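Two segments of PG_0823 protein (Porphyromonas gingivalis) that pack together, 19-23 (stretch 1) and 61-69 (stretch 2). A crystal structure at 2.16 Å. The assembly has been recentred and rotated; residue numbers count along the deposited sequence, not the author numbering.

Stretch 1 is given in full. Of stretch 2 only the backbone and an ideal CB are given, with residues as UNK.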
# COMPACT_ATOMS: atom_id res chain seq x y z
N MSE B 19 6.22 3.92 0.32
CA MSE B 19 5.90 2.69 1.05
C MSE B 19 6.38 2.66 2.51
O MSE B 19 5.84 1.91 3.32
CB MSE B 19 6.37 1.44 0.28
CG MSE B 19 5.63 1.19 -1.05
SE MSE B 19 3.71 1.64 -1.09
CE MSE B 19 3.04 0.59 0.39
N GLN B 20 7.36 3.50 2.86
CA GLN B 20 7.73 3.69 4.27
C GLN B 20 6.52 4.15 5.10
O GLN B 20 6.28 3.66 6.20
CB GLN B 20 8.86 4.71 4.42
CG GLN B 20 10.15 4.37 3.69
CD GLN B 20 10.91 3.24 4.35
OE1 GLN B 20 11.31 2.27 3.69
NE2 GLN B 20 11.13 3.36 5.66
N ILE B 21 5.77 5.10 4.54
CA ILE B 21 4.56 5.62 5.18
C ILE B 21 3.37 4.65 5.06
O ILE B 21 2.71 4.35 6.06
CB ILE B 21 4.16 6.98 4.57
CG1 ILE B 21 5.32 7.98 4.66
CG2 ILE B 21 2.90 7.52 5.23
CD1 ILE B 21 5.03 9.36 4.06
N PHE B 22 3.14 4.16 3.84
CA PHE B 22 1.87 3.51 3.46
C PHE B 22 1.83 2.00 3.64
O PHE B 22 0.78 1.40 3.45
CB PHE B 22 1.52 3.80 1.98
CG PHE B 22 1.37 5.25 1.64
CD1 PHE B 22 1.82 5.73 0.40
CD2 PHE B 22 0.76 6.15 2.52
CE1 PHE B 22 1.69 7.07 0.06
CE2 PHE B 22 0.63 7.51 2.18
CZ PHE B 22 1.10 7.96 0.94
N ALA B 23 2.97 1.40 3.99
CA ALA B 23 3.09 -0.06 4.07
C ALA B 23 2.20 -0.73 5.11
O ALA B 23 1.94 -1.91 5.03
CB ALA B 23 4.54 -0.48 4.26
N UNK B 61 -1.00 7.94 15.74
CA UNK B 61 0.20 8.68 16.13
C UNK B 61 1.18 8.81 14.97
O UNK B 61 1.69 9.90 14.69
CB UNK B 61 0.88 7.99 17.31
N UNK B 62 1.46 7.69 14.32
CA UNK B 62 2.31 7.65 13.13
C UNK B 62 1.88 8.69 12.09
O UNK B 62 2.68 9.53 11.68
CB UNK B 62 2.28 6.25 12.51
N UNK B 63 0.60 8.66 11.71
CA UNK B 63 0.05 9.56 10.70
C UNK B 63 0.08 11.05 11.08
O UNK B 63 0.27 11.91 10.22
CB UNK B 63 -1.39 9.15 10.41
N UNK B 64 -0.13 11.34 12.37
CA UNK B 64 0.05 12.71 12.89
C UNK B 64 1.51 13.15 12.75
O UNK B 64 1.79 14.27 12.31
CB UNK B 64 -0.38 12.79 14.35
N UNK B 65 2.43 12.25 13.10
CA UNK B 65 3.87 12.49 13.02
C UNK B 65 4.36 12.72 11.60
O UNK B 65 5.34 13.44 11.40
CB UNK B 65 4.63 11.31 13.63
N UNK B 66 3.69 12.11 10.63
CA UNK B 66 4.01 12.30 9.21
C UNK B 66 3.29 13.51 8.59
O UNK B 66 3.52 13.85 7.42
CB UNK B 66 3.65 11.04 8.43
N UNK B 67 2.43 14.15 9.37
CA UNK B 67 1.74 15.36 8.94
C UNK B 67 0.64 15.07 7.94
O UNK B 67 0.30 15.92 7.12
CB UNK B 67 2.74 16.35 8.33
N UNK B 68 0.08 13.87 8.03
CA UNK B 68 -0.94 13.41 7.08
C UNK B 68 -2.35 13.63 7.61
O UNK B 68 -3.29 13.84 6.84
CB UNK B 68 -0.74 11.93 6.76
N UNK B 69 -2.50 13.57 8.93
CA UNK B 69 -3.77 13.83 9.58
C UNK B 69 -3.55 14.89 10.69
O UNK B 69 -2.43 15.03 11.19
CB UNK B 69 -4.36 12.54 10.15

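Stretch 1 belongs to a helix that begins earlier in the chain, and the closest pair of CA atoms across the stretches is that of Ile21 and position 66, 7.8 Å apart. No hydrogen bond joins the two stretches; side chains of stretch 2 reach side chains and carbonyl oxygens of stretch 1.

Position 61 is helical and its CB has nothing of stretch 1 within 5.5 Å. The deposited Lys61 makes no contact.

At position 62 CA-to-CB points toward stretch 1, but the CB is too distant for a small residue to touch it. The carbonyl oxygens of Gln20 and Ile21 and the side chain of Ile21 lie ahead, so a long apolar chain, an aromatic ring or a long donor could suit. The residue is Phe62, with chi1 t. Its CE2 comes within 3.2 Å of Ile21 O, which sits at the ring edge near the ring plane, where the positively polarised C-H groups favour an oxygen. Phe62 CZ lies 3.8 Å from Gln20 O, and the same ring packs against the Ile21 side chain, CE2 to CG2 at 4.1 Å.

Position 63 points sideways, and many helix-compatible residues would fit; Leu63 brings its end nearer without making a close contact. Position 64 is out of reach and places little demand on its side chain; it is Cys64. At position 65 a CB would face no part of stretch 1 but would be crowded by the carbonyl oxygen of residue 62, at 3.3 Å. Glycine avoids this, and Gly65 is found.

Position 66 points toward stretch 1, its ideal CB 4.8 Å from Ile21 CG2. A medium or long chain with an aliphatic stem would suit, whether its end is apolar or polar, as no charged group of stretch 1 calls for a partner. Lys66 lays its methylene chain beside Ile21, CD to CG1 at 4.3 Å.

Position 67 has phi 74° and psi 28°, and its N bonds to the carbonyl oxygen of residue 64 in a Schellman motif that closes the helix. Positive phi favours glycine, with asparagine a possible alternative; the residue is Gly67.

Position 68 again points toward stretch 1, facing the methyl CG2 of Ile21 and the ring of Phe22. A branched or extended apolar residue, such as leucine, isoleucine or methionine, could bridge the gap. Leu68 does so with CD1, which lies 3.5 Å from Ile21 CG2 and 4.2 Å from Phe22 CE2.

Position 69 has extended backbone angles and lies out of reach; it is Ile69.

Stretch 2, residues 61-69: KFLCGKGLI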
# COMPACT_ATOMS: atom_id res chain seq x y z
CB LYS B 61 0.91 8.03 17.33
CG LYS B 61 2.12 8.83 17.80
CD LYS B 61 3.15 8.03 18.60
CE LYS B 61 4.04 7.10 17.74
NZ LYS B 61 4.11 7.36 16.25
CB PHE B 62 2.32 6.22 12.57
CG PHE B 62 3.12 6.05 11.31
CD1 PHE B 62 4.51 5.96 11.35
CD2 PHE B 62 2.48 5.93 10.07
CE1 PHE B 62 5.26 5.79 10.18
CE2 PHE B 62 3.21 5.76 8.90
CZ PHE B 62 4.60 5.69 8.95
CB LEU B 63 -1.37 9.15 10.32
CG LEU B 63 -1.59 7.81 9.62
CD1 LEU B 63 -3.07 7.49 9.63
CD2 LEU B 63 -1.04 7.83 8.18
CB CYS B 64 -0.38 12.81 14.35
SG CYS B 64 -2.17 12.95 14.61
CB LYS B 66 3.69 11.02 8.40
CG LYS B 66 4.49 9.79 8.82
CD LYS B 66 5.94 9.91 8.41
CE LYS B 66 6.74 8.75 8.94
NZ LYS B 66 7.96 8.53 8.11
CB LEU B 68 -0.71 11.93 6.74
CG LEU B 68 0.50 11.61 5.84
CD1 LEU B 68 0.55 10.12 5.51
CD2 LEU B 68 0.45 12.43 4.57
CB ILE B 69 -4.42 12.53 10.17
CG1 ILE B 69 -3.76 12.12 11.49
CG2 ILE B 69 -4.38 11.37 9.14
CD1 ILE B 69 -4.28 10.83 12.08
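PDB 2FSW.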